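Side-chain contacts in phytase (Debaryomyces castellii, PDB 2GFI), which catalyses the hydrolysis of phosphate from phytate, acting as a 3-phytase of the histidine acid phosphatase family: residues N32-R35 / A41-I44; E378-G383 / G407-L412; G201-T206 / T449-S454. All coordinates share one frame; numbering follows the deposited sequence.

Contact 1. Residues N32-R35 / A41-I44; sequences NIIR and APYI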
loop_
_atom_site.group_PDB
_atom_site.type_symbol
_atom_site.label_atom_id
_atom_site.label_comp_id
_atom_site.label_asym_id
_atom_site.label_seq_id
_atom_site.Cartn_x
_atom_site.Cartn_y
_atom_site.Cartn_z
ATOM N N ASN A 32 9.789 8.065 -5.498
ATOM C CA ASN A 32 10.209 8.318 -4.166
ATOM C C ASN A 32 11.280 9.428 -4.118
ATOM O O ASN A 32 12.327 9.301 -4.761
ATOM C CB ASN A 32 10.684 7.015 -3.496
ATOM C CG ASN A 32 10.762 7.151 -1.997
ATOM O OD1 ASN A 32 11.466 8.027 -1.496
ATOM N ND2 ASN A 32 10.021 6.315 -1.265
ATOM N N ILE A 33 10.980 10.484 -3.350
ATOM C CA ILE A 33 11.787 11.700 -3.178
ATOM C C ILE A 33 13.226 11.326 -2.748
ATOM O O ILE A 33 14.210 11.893 -3.243
ATOM C CB ILE A 33 11.018 12.658 -2.153
ATOM C CG1 ILE A 33 11.512 14.123 -2.097
ATOM C CG2 ILE A 33 11.040 12.140 -0.761
ATOM C CD1 ILE A 33 12.263 14.521 -3.275
ATOM N N ILE A 34 13.347 10.347 -1.843
ATOM C CA ILE A 34 14.644 9.881 -1.410
ATOM C C ILE A 34 15.587 9.580 -2.574
ATOM O O ILE A 34 16.789 9.885 -2.489
ATOM C CB ILE A 34 14.521 8.666 -0.489
ATOM C CG1 ILE A 34 13.706 9.038 0.740
ATOM C CG2 ILE A 34 15.905 8.171 -0.071
ATOM C CD1 ILE A 34 13.423 7.884 1.660
ATOM N N ARG A 35 15.058 9.003 -3.650
ATOM C CA ARG A 35 15.919 8.551 -4.722
ATOM C C ARG A 35 16.537 9.730 -5.470
ATOM O O ARG A 35 17.483 9.534 -6.220
ATOM C CB ARG A 35 15.230 7.512 -5.662
ATOM C CG ARG A 35 15.003 6.155 -4.945
ATOM C CD ARG A 35 15.381 4.829 -5.690
ATOM N NE ARG A 35 14.886 3.636 -4.951
ATOM C CZ ARG A 35 13.554 3.403 -4.780
ATOM N NH1 ARG A 35 12.662 4.278 -5.298
ATOM N NH2 ARG A 35 13.093 2.329 -4.116
ATOM N N ALA A 41 18.849 11.885 2.203
ATOM C CA ALA A 41 17.537 11.707 2.786
ATOM C C ALA A 41 17.493 10.307 3.468
ATOM O O ALA A 41 18.521 9.620 3.495
ATOM C CB ALA A 41 16.462 11.882 1.707
ATOM N N PRO A 42 16.358 9.887 4.041
ATOM C CA PRO A 42 16.319 8.609 4.747
ATOM C C PRO A 42 16.713 7.374 3.908
ATOM O O PRO A 42 16.771 7.433 2.661
ATOM C CB PRO A 42 14.871 8.524 5.265
ATOM C CG PRO A 42 14.479 9.995 5.425
ATOM C CD PRO A 42 15.080 10.609 4.165
ATOM N N TYR A 43 16.978 6.271 4.619
ATOM C CA TYR A 43 17.245 4.999 3.981
ATOM C C TYR A 43 16.164 4.660 2.967
ATOM O O TYR A 43 14.968 4.913 3.199
ATOM C CB TYR A 43 17.281 3.866 5.026
ATOM C CG TYR A 43 17.595 2.546 4.390
ATOM C CD1 TYR A 43 18.821 2.327 3.779
ATOM C CD2 TYR A 43 16.650 1.526 4.366
ATOM C CE1 TYR A 43 19.103 1.115 3.174
ATOM C CE2 TYR A 43 16.928 0.314 3.777
ATOM C CZ TYR A 43 18.139 0.115 3.178
ATOM O OH TYR A 43 18.379 -1.119 2.569
ATOM N N ILE A 44 16.594 4.080 1.847
ATOM C CA ILE A 44 15.674 3.450 0.929
ATOM C C ILE A 44 16.346 2.228 0.328
ATOM O O ILE A 44 17.546 2.233 0.053
ATOM C CB ILE A 44 15.206 4.468 -0.173
ATOM C CG1 ILE A 44 13.932 3.965 -0.860
ATOM C CG2 ILE A 44 16.353 4.792 -1.128
ATOM C CD1 ILE A 44 13.249 5.002 -1.731
HETATM O O HOH W 1 18.612 10.325 -0.640
#
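Ile34 and Ile44 carry a buried, mainly apolar contact within the long N-terminal loop that precedes strand 59-69, at the boundary with a second subunit of the assembly. Their branches slide past each other in opposite directions and meet methyl to methyl, Ile34 CG2 lying 3.6 Å from Ile44 CG2. The same CG2 of Ile34 comes to 3.0 Å from the carbonyl O of Pro42, a close fit against the backbone, while the CG1 arm of Ile34 runs on across the proline ring, its CD1 3.9 Å from Pro42 CB. The methyl of Ala41 packs at the base of this arm.

The longer branch of Ile44 makes a separate set of contacts. With CG1 anti to the backbone N (chi1 -162°) and the chain extended, CD1 is delivered between two polar groups. It stands 3.3 Å from Asn32 CG, and it covers one face of the Arg35 guanidinium over its centre, 3.5 Å from CZ of Arg35. The arginine keeps its hydrogen bonds elsewhere: NH2 donates to the backbone O of Gln45.

Asn32 is held by an Asx turn, its OD1 accepting from the backbone N of Ile34 at 3.0 Å with the donor in the carbonyl plane; this bond helps to set the rotation of the amide against which the Ile44 methyl lies. Where the backbones come closest, at Ile34 and Ala41, a water bridges them, donating to Ile34 O at 2.6 Å and accepting a longer bond from Ala41 N.

Helix 249-266 backs Ala41 and Pro42 through Ala260 and Leu263. Tyr43 turns away from the 32-35 segment, its OH hydrogen-bonded to Asp394, and its backbone O receives a hydrogen bond from Gln25 NE2 of the second subunit.

Contact 2. Residues E378-G383 / G407-L412; sequences EKYACG and GFSCNL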
loop_
_atom_site.group_PDB
_atom_site.type_symbol
_atom_site.label_atom_id
_atom_site.label_comp_id
_atom_site.label_asym_id
_atom_site.label_seq_id
_atom_site.Cartn_x
_atom_site.Cartn_y
_atom_site.Cartn_z
ATOM N N GLU A 378 26.821 -12.298 1.523
ATOM C CA GLU A 378 26.382 -13.549 2.126
ATOM C C GLU A 378 27.216 -14.623 1.492
ATOM O O GLU A 378 27.464 -14.571 0.307
ATOM C CB GLU A 378 24.918 -13.887 1.801
ATOM C CG GLU A 378 23.962 -12.751 2.039
ATOM C CD GLU A 378 22.530 -13.081 1.700
ATOM O OE1 GLU A 378 22.266 -13.631 0.605
ATOM O OE2 GLU A 378 21.681 -12.766 2.544
ATOM N N LYS A 379 27.605 -15.612 2.284
ATOM C CA LYS A 379 28.333 -16.756 1.794
ATOM C C LYS A 379 27.546 -17.933 2.284
ATOM O O LYS A 379 27.227 -18.013 3.451
ATOM C CB LYS A 379 29.749 -16.794 2.381
ATOM C CG LYS A 379 30.542 -18.030 1.963
ATOM C CD LYS A 379 31.795 -18.141 2.770
ATOM C CE LYS A 379 32.496 -19.461 2.479
ATOM N NZ LYS A 379 33.878 -19.435 3.017
ATOM N N TYR A 380 27.213 -18.842 1.386
ATOM C CA TYR A 380 26.472 -20.016 1.790
ATOM C C TYR A 380 26.858 -21.228 0.970
ATOM O O TYR A 380 27.330 -21.119 -0.172
ATOM C CB TYR A 380 24.942 -19.786 1.703
ATOM C CG TYR A 380 24.437 -19.155 0.411
ATOM C CD1 TYR A 380 24.430 -19.870 -0.797
ATOM C CD2 TYR A 380 23.950 -17.842 0.415
ATOM C CE1 TYR A 380 23.974 -19.275 -1.977
ATOM C CE2 TYR A 380 23.463 -17.249 -0.719
ATOM C CZ TYR A 380 23.470 -17.955 -1.922
ATOM O OH TYR A 380 22.976 -17.342 -3.052
ATOM N N ALA A 381 26.624 -22.382 1.567
ATOM C CA ALA A 381 27.019 -23.652 0.991
ATOM C C ALA A 381 25.816 -24.268 0.327
ATOM O O ALA A 381 24.738 -24.380 0.919
ATOM C CB ALA A 381 27.568 -24.608 2.095
ATOM N N CYS A 382 26.006 -24.710 -0.891
ATOM C CA CYS A 382 24.969 -25.459 -1.553
ATOM C C CYS A 382 25.676 -26.694 -2.058
ATOM O O CYS A 382 26.562 -26.589 -2.919
ATOM C CB CYS A 382 24.390 -24.658 -2.713
ATOM S SG CYS A 382 23.213 -25.635 -3.657
ATOM N N GLY A 383 25.319 -27.853 -1.507
ATOM C CA GLY A 383 26.075 -29.072 -1.803
ATOM C C GLY A 383 27.522 -28.975 -1.339
ATOM O O GLY A 383 27.791 -28.627 -0.197
ATOM N N GLY A 407 20.537 -18.559 -6.082
ATOM C CA GLY A 407 20.259 -17.174 -5.686
ATOM C C GLY A 407 21.117 -16.187 -6.469
ATOM O O GLY A 407 21.424 -15.113 -5.963
ATOM N N PHE A 408 21.510 -16.567 -7.690
ATOM C CA PHE A 408 22.407 -15.781 -8.565
ATOM C C PHE A 408 23.737 -15.396 -7.936
ATOM O O PHE A 408 24.258 -14.280 -8.122
ATOM C CB PHE A 408 21.692 -14.565 -9.163
ATOM C CG PHE A 408 20.517 -14.938 -9.987
ATOM C CD1 PHE A 408 20.692 -15.471 -11.272
ATOM C CD2 PHE A 408 19.230 -14.764 -9.493
ATOM C CE1 PHE A 408 19.575 -15.839 -12.050
ATOM C CE2 PHE A 408 18.108 -15.101 -10.253
ATOM C CZ PHE A 408 18.286 -15.652 -11.531
ATOM N N SER A 409 24.289 -16.372 -7.209
ATOM C CA SER A 409 25.507 -16.206 -6.457
ATOM C C SER A 409 26.731 -16.649 -7.264
ATOM O O SER A 409 26.624 -17.247 -8.334
ATOM C CB SER A 409 25.396 -17.018 -5.170
ATOM O OG SER A 409 25.131 -18.382 -5.477
ATOM N N CYS A 410 27.897 -16.348 -6.724
ATOM C CA CYS A 410 29.159 -16.646 -7.352
ATOM C C CYS A 410 29.897 -17.728 -6.544
ATOM O O CYS A 410 30.112 -17.537 -5.334
ATOM C CB CYS A 410 29.988 -15.385 -7.344
ATOM S SG CYS A 410 31.478 -15.541 -8.293
ATOM N N ASN A 411 30.268 -18.846 -7.189
ATOM C CA ASN A 411 31.088 -19.863 -6.521
ATOM C C ASN A 411 32.307 -19.174 -5.933
ATOM O O ASN A 411 32.958 -18.378 -6.601
ATOM C CB ASN A 411 31.547 -20.950 -7.508
ATOM C CG ASN A 411 32.058 -22.211 -6.810
ATOM O OD1 ASN A 411 32.992 -22.169 -6.011
ATOM N ND2 ASN A 411 31.443 -23.346 -7.126
ATOM N N LEU A 412 32.626 -19.448 -4.687
ATOM C CA LEU A 412 33.787 -18.776 -4.085
ATOM C C LEU A 412 35.070 -18.894 -4.922
ATOM O O LEU A 412 35.891 -17.977 -4.937
ATOM C CB LEU A 412 33.996 -19.255 -2.658
ATOM C CG LEU A 412 35.189 -18.707 -1.888
ATOM C CD1 LEU A 412 35.210 -17.193 -1.787
ATOM C CD2 LEU A 412 35.141 -19.354 -0.538
#
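Tyr380 reaches from strand 374-382, part of the mixed sheet at the core of this histidine phosphatase fold, to the G1 beta bulge formed by Phe408 and Ser409 opposite Gly405. From its CB, CG is set between the backbone N and the carbonyl carbon (chi1 47°), a rotation that swings the ring toward the 407-412 segment, and the side chain packs on Tyr387 and Arg389 of the adjacent strand 385-392. Further out, CE1 comes 3.8 Å from Ser409 OG, and CZ lies 3.9 Å from Ser409 CB. The hydroxyl at the tip meets most: OH of Tyr380 is 3.2 Å from Ser409 CB and 3.8 Å from Gly407 CA. Gly407 has positive phi, and a CB on it would collide with this hydroxyl, so glycine suits the position twice over. The polar ends of both side chains converge on one acceptor just before the 407-412 segment, since Tyr380 OH and Ser409 OG each hydrogen-bond to Pro406 O.

A smaller second touch lies at the other end. Lys379 extends fully from the strand, CG anti to the backbone N (chi1 177°), and crosses Leu412 at the start of helix 412-423. Its NZ hydrogen-bonds to Leu317 O of helix 302-318, which Leu412 also touches. At the end of the lysine, the CD2 methyl of Leu412 sits 4.0 Å from Lys379 CE and 3.8 Å from Lys379 NZ.

Contact 3. Residues G201-T206 / T449-S454; sequences GANSLT and TNYTAS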
loop_
_atom_site.group_PDB
_atom_site.type_symbol
_atom_site.label_atom_id
_atom_site.label_comp_id
_atom_site.label_asym_id
_atom_site.label_seq_id
_atom_site.Cartn_x
_atom_site.Cartn_y
_atom_site.Cartn_z
ATOM N N GLY A 201 46.806 4.048 7.117
ATOM C CA GLY A 201 46.972 3.528 5.774
ATOM C C GLY A 201 45.766 2.682 5.383
ATOM O O GLY A 201 44.599 3.097 5.567
ATOM N N ALA A 202 46.060 1.485 4.892
ATOM C CA ALA A 202 45.071 0.575 4.397
ATOM C C ALA A 202 44.388 -0.193 5.526
ATOM O O ALA A 202 43.368 -0.866 5.302
ATOM C CB ALA A 202 45.705 -0.389 3.401
ATOM N N ASN A 203 44.933 -0.098 6.736
ATOM C CA ASN A 203 44.346 -0.802 7.865
ATOM C C ASN A 203 43.290 0.073 8.512
ATOM O O ASN A 203 43.466 0.591 9.610
ATOM C CB ASN A 203 45.394 -1.221 8.883
ATOM C CG ASN A 203 44.793 -2.043 9.977
ATOM O OD1 ASN A 203 43.958 -2.916 9.711
ATOM N ND2 ASN A 203 45.158 -1.748 11.217
ATOM N N SER A 204 42.184 0.221 7.797
ATOM C CA SER A 204 41.283 1.368 7.957
ATOM C C SER A 204 39.933 1.004 7.361
ATOM O O SER A 204 39.861 0.257 6.388
ATOM C CB SER A 204 41.846 2.542 7.171
ATOM O OG SER A 204 41.085 3.706 7.371
ATOM N N LEU A 205 38.873 1.523 7.961
ATOM C CA LEU A 205 37.543 1.491 7.339
ATOM C C LEU A 205 37.358 2.711 6.452
ATOM O O LEU A 205 36.373 2.826 5.741
ATOM C CB LEU A 205 36.446 1.384 8.401
ATOM C CG LEU A 205 36.259 -0.024 8.946
ATOM C CD1 LEU A 205 35.361 -0.015 10.138
ATOM C CD2 LEU A 205 35.795 -1.041 7.849
ATOM N N THR A 206 38.331 3.614 6.497
ATOM C CA THR A 206 38.355 4.798 5.642
ATOM C C THR A 206 39.724 4.897 4.950
ATOM O O THR A 206 40.427 5.868 5.151
ATOM C CB THR A 206 38.094 6.100 6.477
ATOM O OG1 THR A 206 39.051 6.203 7.551
ATOM C CG2 THR A 206 36.746 6.056 7.188
ATOM N N THR A 449 45.797 -5.989 18.793
ATOM C CA THR A 449 45.826 -4.534 18.662
ATOM C C THR A 449 44.599 -3.939 19.344
ATOM O O THR A 449 43.485 -4.416 19.208
ATOM C CB THR A 449 45.898 -4.117 17.193
ATOM O OG1 THR A 449 47.112 -4.609 16.631
ATOM C CG2 THR A 449 46.041 -2.597 17.024
ATOM N N ASN A 450 44.825 -2.890 20.105
ATOM C CA ASN A 450 43.752 -2.156 20.726
ATOM C C ASN A 450 43.258 -1.097 19.720
ATOM O O ASN A 450 43.906 -0.059 19.510
ATOM C CB ASN A 450 44.276 -1.525 22.024
ATOM C CG ASN A 450 43.193 -0.827 22.827
ATOM O OD1 ASN A 450 41.995 -1.097 22.643
ATOM N ND2 ASN A 450 43.605 0.088 23.728
ATOM N N TYR A 451 42.138 -1.384 19.054
ATOM C CA TYR A 451 41.530 -0.385 18.180
ATOM C C TYR A 451 40.566 0.449 18.982
ATOM O O TYR A 451 39.424 0.065 19.187
ATOM C CB TYR A 451 40.845 -1.023 16.986
ATOM C CG TYR A 451 41.812 -1.644 16.035
ATOM C CD1 TYR A 451 42.599 -0.851 15.188
ATOM C CD2 TYR A 451 41.970 -3.017 15.995
ATOM C CE1 TYR A 451 43.500 -1.428 14.310
ATOM C CE2 TYR A 451 42.864 -3.595 15.133
ATOM C CZ TYR A 451 43.627 -2.810 14.291
ATOM O OH TYR A 451 44.517 -3.421 13.419
ATOM N N THR A 452 41.039 1.595 19.457
ATOM C CA THR A 452 40.236 2.370 20.373
ATOM C C THR A 452 40.281 3.889 20.179
ATOM O O THR A 452 40.183 4.651 21.148
ATOM C CB THR A 452 40.529 1.966 21.810
ATOM O OG1 THR A 452 39.523 2.547 22.659
ATOM C CG2 THR A 452 41.887 2.561 22.317
ATOM N N ALA A 453 40.375 4.326 18.931
ATOM C CA ALA A 453 40.426 5.758 18.627
ATOM C C ALA A 453 39.307 6.510 19.311
ATOM O O ALA A 453 38.215 5.971 19.520
ATOM C CB ALA A 453 40.367 5.983 17.158
ATOM N N SER A 454 39.574 7.763 19.635
ATOM C CA SER A 454 38.586 8.607 20.252
ATOM C C SER A 454 37.636 9.171 19.180
ATOM O O SER A 454 38.043 9.422 18.045
ATOM C CB SER A 454 39.298 9.730 21.033
ATOM O OG SER A 454 39.510 10.852 20.195
#
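An inverse gamma turn centred on Asn203, in the loop between strand 189-194 and helix 220-223, presents the side chain that meets the C-terminal tail of the chain. Its amide ND2 donates to Tyr451 OH at 2.8 Å in a nearly straight bond (N-H...O 162°), and the acceptor lies close to the amide plane of Asn203. The two side chains come from opposite directions, with amide and ring planes 64° apart; ND2 approaches the ring at its edge, 3.5 Å from Tyr451 CE1. Asn203 CG stands anti to the backbone N (chi1 -175°), which carries the amide across toward the tail.

Both ends of that amide are used, because OD1 accepts from the backbone N atoms of Thr441 and Phe442. Tyr451 OH also hydrogen-bonds to Asp445, while Thr449 CG2 lies 3.6 Å above one face of the tyrosine ring. With an alanine in place of the asparagine, Tyr451 OH would probably lose this donor, and the N-H groups of Thr441 and Phe442 their shared acceptor. Directly after Asn203, Ser204 OG takes a hydrogen bond from Thr206 N, the two-residue reach of an ST turn.

Overall arrangement
Following the chain from the N terminus, contact 1 comes first and closes a short loop within the longer one leading to strand 59-69, with five residues between its segments. The 201-206 segment then opens contact 3, which closes only near the C terminus at 449-454 and so spans much of the fold. Contact 2 opens and closes within that span, joining strand 374-382 to the bulge and helix start at 407-412. None crosses another, and none touches: contacts 1 and 2 are about 12 Å apart at their nearest atoms. Contacts 1 and 2 both reach the second subunit, whereas contact 3 ties the C-terminal tail to a loop of its own chain.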